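Local coordinates for protein tungsten-containing formylmethanofuran dehydrogenase 2 subunit C (Methanothermobacter wolfeii, PDB 5T5I) that forms part of a tungsten enzyme complex that interconverts carbon dioxide and formylmethanofuran in methane-forming metabolism, probably as a structural subunit, at residues L225-D230 with A241-E246; K212-E217 with N265-P270; V14-P19 with I39-E44; I21-F26 with G86-R91; H184-L189 with E203-T208. One frame throughout, in Å; residues are numbered along the deposited sequence.

Contact 1. Residues L225-D230 with A241-E246; sequences LGVEKD and AFYKFE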
# COMPACT_ATOMS: atom_id res chain seq x y z
N LEU C 225 -14.62 -16.75 -21.41
CA LEU C 225 -15.56 -17.84 -21.75
C LEU C 225 -15.29 -19.18 -21.05
O LEU C 225 -16.15 -20.05 -21.09
CB LEU C 225 -15.59 -18.07 -23.27
CG LEU C 225 -16.00 -16.87 -24.16
CD1 LEU C 225 -16.04 -17.29 -25.60
CD2 LEU C 225 -17.37 -16.31 -23.77
N GLY C 226 -14.14 -19.34 -20.41
CA GLY C 226 -13.78 -20.58 -19.73
C GLY C 226 -12.50 -21.18 -20.29
O GLY C 226 -11.71 -20.47 -20.92
N VAL C 227 -12.34 -22.51 -20.17
CA VAL C 227 -11.18 -23.22 -20.67
C VAL C 227 -11.61 -24.18 -21.76
O VAL C 227 -12.64 -24.86 -21.65
CB VAL C 227 -10.40 -23.93 -19.52
CG1 VAL C 227 -9.40 -24.98 -20.04
CG2 VAL C 227 -9.67 -22.91 -18.66
N GLU C 228 -10.78 -24.28 -22.81
CA GLU C 228 -10.95 -25.27 -23.85
C GLU C 228 -9.69 -26.11 -23.90
O GLU C 228 -8.61 -25.61 -23.57
CB GLU C 228 -11.28 -24.64 -25.19
CG GLU C 228 -12.69 -24.07 -25.19
CD GLU C 228 -13.37 -24.12 -26.54
OE1 GLU C 228 -14.43 -24.78 -26.63
OE2 GLU C 228 -12.83 -23.55 -27.51
N LYS C 229 -9.83 -27.40 -24.23
CA LYS C 229 -8.70 -28.33 -24.24
C LYS C 229 -8.50 -28.99 -25.61
O LYS C 229 -9.48 -29.25 -26.31
CB LYS C 229 -8.83 -29.38 -23.12
CG LYS C 229 -10.02 -30.31 -23.26
CD LYS C 229 -10.07 -31.38 -22.20
CE LYS C 229 -11.39 -32.12 -22.27
NZ LYS C 229 -11.49 -33.18 -21.23
N ASP C 230 -7.24 -29.24 -25.99
CA ASP C 230 -6.89 -29.90 -27.24
C ASP C 230 -7.64 -29.28 -28.42
O ASP C 230 -8.42 -29.94 -29.10
CB ASP C 230 -7.12 -31.42 -27.13
CG ASP C 230 -6.39 -32.05 -25.95
OD1 ASP C 230 -5.23 -31.64 -25.67
OD2 ASP C 230 -6.99 -32.92 -25.27
N ALA C 241 -4.50 -27.21 -22.39
CA ALA C 241 -5.60 -26.35 -21.96
C ALA C 241 -5.31 -24.88 -22.23
O ALA C 241 -4.18 -24.41 -22.03
CB ALA C 241 -5.89 -26.57 -20.47
N PHE C 242 -6.34 -24.15 -22.67
CA PHE C 242 -6.27 -22.71 -22.97
C PHE C 242 -7.44 -21.95 -22.37
O PHE C 242 -8.59 -22.38 -22.51
CB PHE C 242 -6.30 -22.48 -24.49
CG PHE C 242 -5.11 -23.03 -25.24
CD1 PHE C 242 -5.07 -24.37 -25.63
CD2 PHE C 242 -4.01 -22.23 -25.51
CE1 PHE C 242 -3.96 -24.88 -26.31
CE2 PHE C 242 -2.89 -22.75 -26.18
CZ PHE C 242 -2.88 -24.07 -26.57
N TYR C 243 -7.16 -20.78 -21.74
CA TYR C 243 -8.20 -19.84 -21.31
C TYR C 243 -8.71 -19.21 -22.61
O TYR C 243 -7.89 -18.87 -23.47
CB TYR C 243 -7.63 -18.72 -20.43
CG TYR C 243 -7.18 -19.18 -19.07
CD1 TYR C 243 -8.08 -19.74 -18.17
CD2 TYR C 243 -5.87 -18.97 -18.63
CE1 TYR C 243 -7.68 -20.15 -16.90
CE2 TYR C 243 -5.46 -19.36 -17.36
CZ TYR C 243 -6.37 -19.96 -16.50
OH TYR C 243 -5.98 -20.34 -15.24
N LYS C 244 -10.03 -19.13 -22.78
CA LYS C 244 -10.67 -18.62 -23.99
C LYS C 244 -11.35 -17.28 -23.68
O LYS C 244 -12.08 -17.16 -22.70
CB LYS C 244 -11.71 -19.63 -24.51
CG LYS C 244 -12.33 -19.26 -25.85
CD LYS C 244 -13.37 -20.29 -26.26
CE LYS C 244 -13.94 -20.03 -27.63
NZ LYS C 244 -14.90 -21.10 -28.03
N PHE C 245 -11.10 -16.29 -24.53
CA PHE C 245 -11.65 -14.94 -24.40
C PHE C 245 -12.26 -14.48 -25.71
O PHE C 245 -11.70 -14.79 -26.77
CB PHE C 245 -10.53 -13.95 -24.03
CG PHE C 245 -9.86 -14.21 -22.71
CD1 PHE C 245 -10.33 -13.63 -21.54
CD2 PHE C 245 -8.70 -14.99 -22.65
CE1 PHE C 245 -9.67 -13.83 -20.33
CE2 PHE C 245 -8.06 -15.21 -21.43
CZ PHE C 245 -8.55 -14.64 -20.28
N GLU C 246 -13.36 -13.72 -25.65
CA GLU C 246 -14.02 -13.14 -26.83
C GLU C 246 -13.97 -11.61 -26.76
O GLU C 246 -14.23 -11.02 -25.71
CB GLU C 246 -15.47 -13.61 -26.94
CG GLU C 246 -16.13 -13.22 -28.26
CD GLU C 246 -17.62 -13.47 -28.28
OE1 GLU C 246 -18.32 -12.97 -27.37
OE2 GLU C 246 -18.09 -14.16 -29.22
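Glu-228 and Lys-244 lie on one face of an antiparallel strand pair, part of the C-terminal strands that continue the parallel beta-helix of this subunit. Lys-244 has CG anti to the backbone N (chi1 -174°) and stays extended to its tip. The two side chains cross obliquely, with Lys-244 NZ 3.2 Å from Glu-228 OE2, a salt bridge whose hydrogen bond is weak. Tyr-259 OH, on strand 256-261, is the stronger partner of that oxygen. An alanine in place of Glu-228 would probably leave the Lys-244 ammonium without this acidic mate and the Tyr-259 hydroxyl without its carboxylate. Leu-225 adds an apolar flank, CD1 resting 4.0 Å from Lys-244 CE.

On the opposite face Val-227 spreads its methyls: CG2 lies 3.6 Å from Tyr-243 CD1, obliquely to the ring, while CG1 sits 3.9 Å from Ala-241 CB. Thr-133 and Tyr-233 of the FwdF subunit pack on this face, against Val-227 and Ala-241. Gly-226 has backbone angles that would jam a CB against the preceding carbonyl. Between the faces, Phe-242 N donates to Glu-228 O at 2.8 Å, nearly in line with the C=O bond (172°).

Contact 2. Residues K212-E217 with N265-P270; sequences KGMMQE and NGHIAP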
# COMPACT_ATOMS: atom_id res chain seq x y z
N LYS C 212 0.86 -19.41 -26.70
CA LYS C 212 1.31 -20.60 -25.95
C LYS C 212 2.18 -20.23 -24.74
O LYS C 212 2.27 -21.02 -23.80
CB LYS C 212 2.07 -21.58 -26.84
CG LYS C 212 1.30 -22.04 -28.06
CD LYS C 212 2.08 -23.17 -28.75
CE LYS C 212 1.38 -23.75 -29.94
NZ LYS C 212 2.21 -24.81 -30.61
N GLY C 213 2.82 -19.07 -24.79
CA GLY C 213 3.62 -18.57 -23.68
C GLY C 213 2.80 -17.65 -22.79
O GLY C 213 1.57 -17.77 -22.70
N MET C 214 3.49 -16.74 -22.11
CA MET C 214 2.87 -15.81 -21.16
C MET C 214 2.51 -14.48 -21.80
O MET C 214 3.35 -13.87 -22.46
CB MET C 214 3.86 -15.56 -20.00
CG MET C 214 3.36 -14.56 -18.96
SD MET C 214 4.47 -14.44 -17.55
CE MET C 214 3.43 -13.62 -16.40
N MET C 215 1.29 -13.98 -21.51
CA MET C 215 0.88 -12.61 -21.88
C MET C 215 1.12 -11.83 -20.57
O MET C 215 0.47 -12.14 -19.57
CB MET C 215 -0.60 -12.51 -22.27
CG MET C 215 -0.95 -13.27 -23.53
SD MET C 215 -2.53 -12.77 -24.24
CE MET C 215 -3.61 -13.07 -22.91
N GLN C 216 2.08 -10.89 -20.54
CA GLN C 216 2.34 -10.14 -19.29
C GLN C 216 1.11 -9.32 -18.85
O GLN C 216 0.82 -9.26 -17.65
CB GLN C 216 3.55 -9.21 -19.42
CG GLN C 216 4.90 -9.91 -19.61
CD GLN C 216 6.05 -8.91 -19.67
OE1 GLN C 216 6.05 -7.88 -18.99
NE2 GLN C 216 7.07 -9.20 -20.46
N GLU C 217 0.42 -8.69 -19.82
CA GLU C 217 -0.77 -7.86 -19.62
C GLU C 217 -1.80 -8.15 -20.70
O GLU C 217 -1.43 -8.52 -21.81
CB GLU C 217 -0.41 -6.38 -19.72
CG GLU C 217 0.62 -5.90 -18.71
CD GLU C 217 1.12 -4.51 -19.04
OE1 GLU C 217 0.30 -3.57 -19.03
OE2 GLU C 217 2.30 -4.38 -19.44
N ASN C 265 -0.73 -18.21 -17.66
CA ASN C 265 -1.64 -17.06 -17.76
C ASN C 265 -2.74 -17.02 -16.70
O ASN C 265 -3.77 -16.38 -16.91
CB ASN C 265 -2.23 -16.99 -19.17
CG ASN C 265 -1.18 -16.66 -20.19
OD1 ASN C 265 -0.64 -15.54 -20.20
ND2 ASN C 265 -0.80 -17.62 -21.01
N GLY C 266 -2.49 -17.61 -15.53
CA GLY C 266 -3.44 -17.59 -14.42
C GLY C 266 -3.77 -16.18 -13.96
O GLY C 266 -4.90 -15.91 -13.56
N HIS C 267 -2.80 -15.26 -14.06
CA HIS C 267 -2.97 -13.85 -13.69
C HIS C 267 -3.89 -13.07 -14.67
O HIS C 267 -4.39 -12.01 -14.29
CB HIS C 267 -1.60 -13.16 -13.57
CG HIS C 267 -0.88 -13.06 -14.88
ND1 HIS C 267 -0.37 -14.19 -15.50
CD2 HIS C 267 -0.67 -11.99 -15.67
CE1 HIS C 267 0.14 -13.77 -16.64
NE2 HIS C 267 -0.00 -12.45 -16.79
N ILE C 268 -4.07 -13.57 -15.92
CA ILE C 268 -4.92 -12.97 -16.97
C ILE C 268 -6.39 -13.38 -16.81
O ILE C 268 -7.27 -12.62 -17.21
CB ILE C 268 -4.37 -13.36 -18.39
CG1 ILE C 268 -2.92 -12.86 -18.59
CG2 ILE C 268 -5.25 -12.89 -19.53
CD1 ILE C 268 -2.69 -11.36 -18.33
N ALA C 269 -6.66 -14.59 -16.28
CA ALA C 269 -8.04 -15.07 -16.09
C ALA C 269 -8.67 -14.31 -14.92
O ALA C 269 -7.98 -14.06 -13.93
CB ALA C 269 -8.05 -16.56 -15.81
N PRO C 270 -9.96 -13.89 -15.00
CA PRO C 270 -10.55 -13.11 -13.89
C PRO C 270 -10.75 -13.90 -12.60
O PRO C 270 -10.71 -15.12 -12.60
CB PRO C 270 -11.89 -12.64 -14.48
CG PRO C 270 -12.24 -13.69 -15.47
CD PRO C 270 -10.93 -14.09 -16.10
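The C-terminal tail docks on the loop that follows strand 208-211 of the parallel beta-helix, and Asn-265 makes the join by offering its carboxamide to the backbone as another peptide group would. CG, anti to the carbonyl carbon (chi1 -68°), carries the amide to the loop. ND2 donates to Gly-213 O at 2.9 Å, close to the amide plane, and OD1 receives Met-215 N on a lone pair at 2.8 Å, almost straight at 176°. With ND2 also bonded to Ala-261 O, the amide is fixed in rotation.

His-267 supplies a second grip. Its NE2 donates to Met-215 O over 2.8 Å, in that carbonyl's plane but bent at the hydrogen (136°), and makes a weak bond to Gln-216 O. The extended Met-214 crosses this imidazole at about a right angle and brings CE within 3.3 Å of His-267 CE1, a tight approach. On one ring face lies CG1 of the next residue, Ile-268. That isoleucine points at the loop, its CD1 3.5 Å from Met-215 O and its CG2 3.8 Å from Met-215 CE.

Around this junction, Met-214 and Gln-216 are backbone-bonded to Val-196 of strand 196-198. Met-215 and Asn-265 both lean on Ala-260 of strand 256-261, while Ile-268 packs on Phe-245 of strand 241-247.

Contact 3. Residues V14-P19 with I39-E44; sequences VPLEAP and IMHGNE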
# COMPACT_ATOMS: atom_id res chain seq x y z
N VAL C 14 23.37 3.90 -48.36
CA VAL C 14 22.07 4.39 -48.82
C VAL C 14 21.39 3.11 -49.33
O VAL C 14 21.95 2.49 -50.23
CB VAL C 14 22.21 5.44 -49.95
CG1 VAL C 14 20.84 5.77 -50.56
CG2 VAL C 14 22.87 6.70 -49.42
N PRO C 15 20.26 2.65 -48.76
CA PRO C 15 19.71 1.35 -49.21
C PRO C 15 19.29 1.24 -50.67
O PRO C 15 19.03 2.24 -51.34
CB PRO C 15 18.50 1.12 -48.29
CG PRO C 15 18.63 2.10 -47.19
CD PRO C 15 19.46 3.23 -47.66
N LEU C 16 19.24 -0.00 -51.15
CA LEU C 16 18.74 -0.35 -52.47
C LEU C 16 17.27 -0.71 -52.33
O LEU C 16 16.86 -1.24 -51.29
CB LEU C 16 19.48 -1.59 -53.04
CG LEU C 16 21.00 -1.50 -53.20
CD1 LEU C 16 21.56 -2.83 -53.66
CD2 LEU C 16 21.38 -0.41 -54.18
N GLU C 17 16.48 -0.45 -53.37
CA GLU C 17 15.07 -0.91 -53.45
C GLU C 17 15.05 -1.78 -54.70
O GLU C 17 15.33 -1.28 -55.78
CB GLU C 17 14.05 0.23 -53.57
CG GLU C 17 14.08 1.20 -52.41
CD GLU C 17 12.78 1.94 -52.15
OE1 GLU C 17 12.79 2.88 -51.32
OE2 GLU C 17 11.74 1.57 -52.75
N ALA C 18 14.77 -3.07 -54.54
CA ALA C 18 14.84 -4.01 -55.65
C ALA C 18 13.58 -4.88 -55.82
O ALA C 18 13.67 -6.11 -55.82
CB ALA C 18 16.08 -4.88 -55.49
N PRO C 19 12.41 -4.25 -56.07
CA PRO C 19 11.19 -5.05 -56.33
C PRO C 19 11.27 -5.94 -57.57
O PRO C 19 10.54 -6.92 -57.66
CB PRO C 19 10.10 -3.97 -56.46
CG PRO C 19 10.84 -2.75 -56.93
CD PRO C 19 12.12 -2.80 -56.16
N ILE C 39 17.19 -1.26 -60.63
CA ILE C 39 16.89 -1.15 -59.20
C ILE C 39 17.16 0.30 -58.76
O ILE C 39 17.83 1.04 -59.49
CB ILE C 39 17.67 -2.19 -58.33
CG1 ILE C 39 19.20 -1.93 -58.35
CG2 ILE C 39 17.34 -3.62 -58.77
CD1 ILE C 39 19.99 -2.76 -57.37
N MET C 40 16.66 0.71 -57.59
CA MET C 40 16.91 2.07 -57.08
C MET C 40 18.04 2.03 -56.06
O MET C 40 18.11 1.11 -55.26
CB MET C 40 15.68 2.68 -56.37
CG MET C 40 14.46 2.85 -57.22
SD MET C 40 14.66 3.95 -58.63
CE MET C 40 15.13 5.55 -57.79
N HIS C 41 18.91 3.05 -56.10
CA HIS C 41 19.96 3.30 -55.12
C HIS C 41 19.70 4.76 -54.69
O HIS C 41 20.23 5.70 -55.28
CB HIS C 41 21.37 3.13 -55.71
CG HIS C 41 22.47 3.42 -54.72
ND1 HIS C 41 23.70 3.89 -55.13
CD2 HIS C 41 22.47 3.30 -53.37
CE1 HIS C 41 24.41 4.05 -54.03
NE2 HIS C 41 23.71 3.71 -52.94
N GLY C 42 18.79 4.92 -53.74
CA GLY C 42 18.36 6.24 -53.29
C GLY C 42 17.62 6.96 -54.40
O GLY C 42 16.71 6.38 -55.00
N ASN C 43 18.06 8.17 -54.77
CA ASN C 43 17.42 8.96 -55.83
C ASN C 43 18.01 8.72 -57.25
O ASN C 43 17.77 9.53 -58.15
CB ASN C 43 17.42 10.45 -55.46
CG ASN C 43 18.78 11.09 -55.33
OD1 ASN C 43 19.80 10.53 -55.72
ND2 ASN C 43 18.82 12.25 -54.70
N GLU C 44 18.76 7.62 -57.45
CA GLU C 44 19.33 7.24 -58.75
C GLU C 44 18.86 5.84 -59.13
O GLU C 44 18.74 4.98 -58.25
CB GLU C 44 20.86 7.21 -58.70
CG GLU C 44 21.51 8.58 -58.66
CD GLU C 44 23.03 8.54 -58.73
OE1 GLU C 44 23.61 7.44 -58.86
OE2 GLU C 44 23.65 9.63 -58.63
O HOH W 1 25.54 4.59 -50.64
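Leu-16 and Glu-17 run antiparallel to His-41 and Met-40, the touching parts pointing 155° apart. Glu-17 and Met-40 form a hydrogen-bonded pair: Glu-17 N gives to Met-40 O at 2.9 Å, and Met-40 N returns to Glu-17 O at 3.0 Å. Leu-16 and His-41 make the adjoining non-hydrogen-bonded pair. A type II' turn from His-41 to Glu-44 then reverses the chain; its Gly-42 has positive phi, and a CB there would run into Val-14 CG1.

The His-41 ring, its CG anti to the backbone N (chi1 179°), turns its edge to the other segment. Val-14 O lies in the ring plane, 3.3 Å from His-41 CD2. A water, also in that plane, bonds His-41 NE2 at 3.1 Å and accepts from Val-14 N, tying the imidazole to the start of the segment. Leu-16 CD2 meets the same ring obliquely. Ile-39 divides its branches, CD1 going to Leu-16 CD1 at 4.0 Å and CG2 to Ala-18 CB at 3.7 Å. Glu-17 extends away to Arg-78 and to a basic side chain of another protein chain.

Strands 38-41 and 16-17 are the inner pair of a small mixed sheet, flanked by strands 44-47 and 76-77.

Contact 4. Residues I21-F26 with G86-R91; sequences IKPDVF and GEIIVR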
# COMPACT_ATOMS: atom_id res chain seq x y z
N ILE C 21 13.65 -7.98 -58.19
CA ILE C 21 14.25 -9.28 -57.83
C ILE C 21 13.09 -10.21 -57.49
O ILE C 21 12.63 -10.26 -56.35
CB ILE C 21 15.31 -9.21 -56.71
CG1 ILE C 21 16.50 -8.36 -57.17
CG2 ILE C 21 15.80 -10.66 -56.35
CD1 ILE C 21 17.55 -8.04 -56.08
N LYS C 22 12.59 -10.90 -58.50
CA LYS C 22 11.53 -11.88 -58.35
C LYS C 22 11.47 -12.81 -59.56
O LYS C 22 11.80 -12.37 -60.67
CB LYS C 22 10.16 -11.23 -58.10
CG LYS C 22 9.72 -10.17 -59.10
CD LYS C 22 8.24 -9.83 -58.88
CE LYS C 22 7.73 -8.56 -59.51
NZ LYS C 22 7.88 -7.37 -58.62
N PRO C 23 11.03 -14.07 -59.40
CA PRO C 23 10.96 -14.99 -60.55
C PRO C 23 10.15 -14.48 -61.76
O PRO C 23 10.52 -14.76 -62.90
CB PRO C 23 10.35 -16.26 -59.94
CG PRO C 23 10.75 -16.21 -58.50
CD PRO C 23 10.63 -14.76 -58.15
N ASP C 24 9.09 -13.67 -61.51
CA ASP C 24 8.24 -13.09 -62.57
C ASP C 24 9.03 -12.20 -63.56
O ASP C 24 8.74 -12.21 -64.75
CB ASP C 24 7.08 -12.30 -61.97
CG ASP C 24 6.18 -13.14 -61.08
OD1 ASP C 24 6.59 -13.42 -59.92
OD2 ASP C 24 5.11 -13.57 -61.56
N VAL C 25 10.02 -11.44 -63.06
CA VAL C 25 10.85 -10.57 -63.90
C VAL C 25 11.99 -11.37 -64.52
O VAL C 25 12.34 -11.11 -65.66
CB VAL C 25 11.37 -9.35 -63.10
CG1 VAL C 25 12.31 -8.48 -63.94
CG2 VAL C 25 10.20 -8.51 -62.59
N PHE C 26 12.59 -12.31 -63.76
CA PHE C 26 13.73 -13.10 -64.25
C PHE C 26 13.29 -14.06 -65.36
O PHE C 26 14.10 -14.38 -66.22
CB PHE C 26 14.42 -13.85 -63.09
CG PHE C 26 15.34 -13.03 -62.21
CD1 PHE C 26 15.07 -11.69 -61.94
CD2 PHE C 26 16.40 -13.63 -61.54
CE1 PHE C 26 15.92 -10.94 -61.12
CE2 PHE C 26 17.24 -12.88 -60.71
CZ PHE C 26 16.99 -11.55 -60.50
N GLY C 86 7.39 -19.49 -58.16
CA GLY C 86 8.82 -19.71 -58.04
C GLY C 86 9.29 -19.58 -56.61
O GLY C 86 8.49 -19.61 -55.67
N GLU C 87 10.60 -19.41 -56.45
CA GLU C 87 11.21 -19.39 -55.14
C GLU C 87 12.40 -18.43 -55.03
O GLU C 87 13.11 -18.20 -56.02
CB GLU C 87 11.65 -20.84 -54.83
CG GLU C 87 12.02 -21.10 -53.39
CD GLU C 87 12.29 -22.54 -53.03
OE1 GLU C 87 12.23 -23.42 -53.92
OE2 GLU C 87 12.58 -22.79 -51.84
N ILE C 88 12.58 -17.84 -53.85
CA ILE C 88 13.73 -17.01 -53.50
C ILE C 88 14.31 -17.56 -52.19
O ILE C 88 13.56 -17.79 -51.25
CB ILE C 88 13.40 -15.50 -53.35
CG1 ILE C 88 12.70 -14.94 -54.60
CG2 ILE C 88 14.68 -14.69 -53.02
CD1 ILE C 88 12.17 -13.49 -54.46
N ILE C 89 15.62 -17.75 -52.12
CA ILE C 89 16.32 -18.15 -50.90
C ILE C 89 17.36 -17.06 -50.64
O ILE C 89 18.18 -16.82 -51.51
CB ILE C 89 16.96 -19.57 -50.98
CG1 ILE C 89 15.86 -20.63 -51.19
CG2 ILE C 89 17.78 -19.87 -49.70
CD1 ILE C 89 16.32 -22.09 -51.24
N VAL C 90 17.32 -16.42 -49.48
CA VAL C 90 18.31 -15.39 -49.13
C VAL C 90 19.23 -15.96 -48.05
O VAL C 90 18.76 -16.21 -46.94
CB VAL C 90 17.68 -14.04 -48.70
CG1 VAL C 90 18.76 -12.98 -48.50
CG2 VAL C 90 16.64 -13.56 -49.72
N ARG C 91 20.53 -16.16 -48.37
CA ARG C 91 21.52 -16.70 -47.42
C ARG C 91 22.13 -15.55 -46.63
O ARG C 91 23.33 -15.27 -46.72
CB ARG C 91 22.59 -17.55 -48.14
CG ARG C 91 22.01 -18.79 -48.80
CD ARG C 91 23.04 -19.56 -49.57
NE ARG C 91 22.48 -20.76 -50.19
CZ ARG C 91 23.02 -21.42 -51.21
NH1 ARG C 91 24.16 -21.01 -51.76
NH2 ARG C 91 22.42 -22.50 -51.70
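Pro-23 and Ile-88 carry the apolar part of this contact. Pro-23 CD rests 4.1 Å from Ile-88 CG1, the ring lying aslant to the branched chain. Ile-88 CG1 is anti to the carbonyl carbon (chi1 -55°), and beyond it CD1 comes 3.8 Å from Ile-21 O. The other corner of the proline ring, CG, is laid on backbone: it approaches Glu-87 N at 3.8 Å and Gly-86 CA at 4.0 Å. A CB on Gly-86 would collide with Pro-23 CB, and the backbone angles there call for glycine in any case.

No hydrogen bond crosses between the segments; the backbone bonds lie within the helix turn, and the polar side chains go to neighbouring loops. Lys-22 is the N-cap, and its carbonyl O accepts from Val-25 N at 3.1 Å and from Phe-26 N at 3.2 Å. Pro-23, in the first turn, needs no N-H for helix bonding. Lys-22 NZ goes to Gln-81 O and Pro-19 O, while Asp-24 OD2 bonds Thr-84 OG1.

Both Pro-23 and Phe-26 also pack on Ile-67 of strand 66-69, and Phe-26 further reaches Ile-4 and Leu-6 of strand 3-8. A short helix laid over the first strands in this way is consistent with a cap on the N-terminal end of a parallel beta-helix.

Contact 5. Residues H184-L189 with E203-T208; sequences HMNNGL and EMAGGT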
# COMPACT_ATOMS: atom_id res chain seq x y z
N HIS C 184 -6.56 -4.53 -34.57
CA HIS C 184 -7.61 -4.35 -35.62
C HIS C 184 -7.81 -5.58 -36.52
O HIS C 184 -8.31 -5.44 -37.61
CB HIS C 184 -7.34 -3.12 -36.51
CG HIS C 184 -7.58 -1.81 -35.87
ND1 HIS C 184 -8.86 -1.36 -35.61
CD2 HIS C 184 -6.70 -0.85 -35.53
CE1 HIS C 184 -8.71 -0.15 -35.08
NE2 HIS C 184 -7.42 0.19 -35.04
N MET C 185 -7.48 -6.79 -36.04
CA MET C 185 -7.64 -8.00 -36.85
C MET C 185 -9.13 -8.24 -37.18
O MET C 185 -9.97 -8.06 -36.31
CB MET C 185 -7.05 -9.20 -36.06
CG MET C 185 -7.20 -10.51 -36.68
SD MET C 185 -6.44 -11.74 -35.57
CE MET C 185 -6.08 -12.98 -36.74
N ASN C 186 -9.42 -8.60 -38.44
CA ASN C 186 -10.77 -8.93 -38.92
C ASN C 186 -10.96 -10.42 -39.11
O ASN C 186 -12.06 -10.92 -38.87
CB ASN C 186 -11.06 -8.23 -40.26
CG ASN C 186 -11.38 -6.78 -40.12
OD1 ASN C 186 -10.78 -5.93 -40.77
ND2 ASN C 186 -12.45 -6.50 -39.39
N ASN C 187 -9.96 -11.11 -39.66
CA ASN C 187 -9.99 -12.54 -39.96
C ASN C 187 -8.56 -13.06 -40.03
O ASN C 187 -7.62 -12.27 -40.18
CB ASN C 187 -10.68 -12.80 -41.33
CG ASN C 187 -12.12 -13.22 -41.27
OD1 ASN C 187 -12.45 -14.40 -41.32
ND2 ASN C 187 -13.04 -12.26 -41.32
N GLY C 188 -8.42 -14.37 -39.97
CA GLY C 188 -7.13 -15.05 -40.04
C GLY C 188 -6.77 -15.71 -38.73
O GLY C 188 -7.57 -15.75 -37.78
N LEU C 189 -5.56 -16.25 -38.68
CA LEU C 189 -5.04 -16.96 -37.51
C LEU C 189 -3.62 -16.49 -37.20
O LEU C 189 -2.78 -16.47 -38.09
CB LEU C 189 -5.09 -18.49 -37.75
CG LEU C 189 -4.37 -19.39 -36.73
CD1 LEU C 189 -4.96 -19.25 -35.34
CD2 LEU C 189 -4.40 -20.86 -37.19
N GLU C 203 -8.54 -4.02 -30.20
CA GLU C 203 -9.49 -3.57 -31.23
C GLU C 203 -9.79 -4.62 -32.33
O GLU C 203 -10.23 -4.27 -33.42
CB GLU C 203 -9.02 -2.23 -31.83
CG GLU C 203 -9.02 -1.11 -30.80
CD GLU C 203 -8.31 0.12 -31.30
OE1 GLU C 203 -7.06 0.18 -31.17
OE2 GLU C 203 -8.99 1.01 -31.86
N MET C 204 -9.61 -5.93 -32.04
CA MET C 204 -9.93 -6.95 -33.04
C MET C 204 -11.46 -7.08 -33.18
O MET C 204 -12.20 -6.90 -32.20
CB MET C 204 -9.27 -8.32 -32.68
CG MET C 204 -9.98 -9.08 -31.56
SD MET C 204 -9.19 -10.62 -30.99
CE MET C 204 -8.87 -11.45 -32.53
N ALA C 205 -11.92 -7.36 -34.40
CA ALA C 205 -13.33 -7.59 -34.73
C ALA C 205 -13.64 -9.08 -35.05
O ALA C 205 -14.79 -9.49 -34.99
CB ALA C 205 -13.72 -6.72 -35.92
N GLY C 206 -12.61 -9.85 -35.36
CA GLY C 206 -12.73 -11.26 -35.73
C GLY C 206 -11.37 -11.91 -35.87
O GLY C 206 -10.34 -11.26 -35.63
N GLY C 207 -11.36 -13.18 -36.24
CA GLY C 207 -10.14 -13.96 -36.34
C GLY C 207 -9.78 -14.59 -35.01
O GLY C 207 -10.49 -14.41 -34.01
N THR C 208 -8.66 -15.32 -34.99
CA THR C 208 -8.19 -16.02 -33.80
C THR C 208 -6.70 -15.75 -33.51
O THR C 208 -5.88 -15.80 -34.41
CB THR C 208 -8.42 -17.55 -33.94
OG1 THR C 208 -9.75 -17.80 -34.34
CG2 THR C 208 -8.13 -18.30 -32.66
O HOH W 2 -11.20 -3.15 -35.72
O HOH W 3 -9.45 -17.94 -37.24
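Met-185 O is gripped by two successive amides: Ala-205 N at 2.8 Å, nearly in line with the carbonyl (174°), and Gly-206 N at 3.3 Å, a weak bond. Further along, Thr-208 N gives to Gly-188 O at 3.0 Å, and a water joins that oxygen to Thr-208 OG1. Leu-189 and Thr-208 thus begin a parallel pairing, the stacking of successive coils in a parallel beta-helix. Glycines suit the second segment: a CB on Gly-206 would hit Asn-186 O, and one on Gly-207 would hit Met-185 CE.

The side chains also stack coil on coil. Met-185 and Met-204 lie side by side, SD of the former 3.9 Å from CE of the latter. His-184 and Glu-203 point the same way, their ring and carboxylate planes 51° apart. Glu-203 CB sits 3.8 Å above the imidazole plane, a CH-pi contact offset toward the rim. An alanine at His-184 would probably leave Glu-203 CB without this ring and an acidic side chain of another protein chain without the NE2 it bonds. Glu-203 OE1 bonds an aromatic side chain of another protein chain. In the imidazole plane a water bonds His-184 ND1 at 2.9 Å and donates to Glu-203 O at 2.7 Å.

How the contacts relate
The five contacts mark out the length of an elongated beta-helical chain. Contacts 3 and 4 come first; their segments alternate along the sequence, and their centres lie 17 Å apart at the N-terminal end, where strand 16-17 leads on to helix 23-26. Contact 5 follows, pairing neighbouring coils around strands 187-192 and 208-211, its centre about 31 Å from that of contact 4. Residues 212-217 of contact 2 continue directly from it. Contact 1 falls, in sequence, between the two segments of contact 2, and the two touch through Tyr-243 and Phe-245. The centres of contacts 1 and 3 lie about 48 Å apart, on opposite sides of the chain's centre, consistent with each end of the beta-helix being finished by its own local structure.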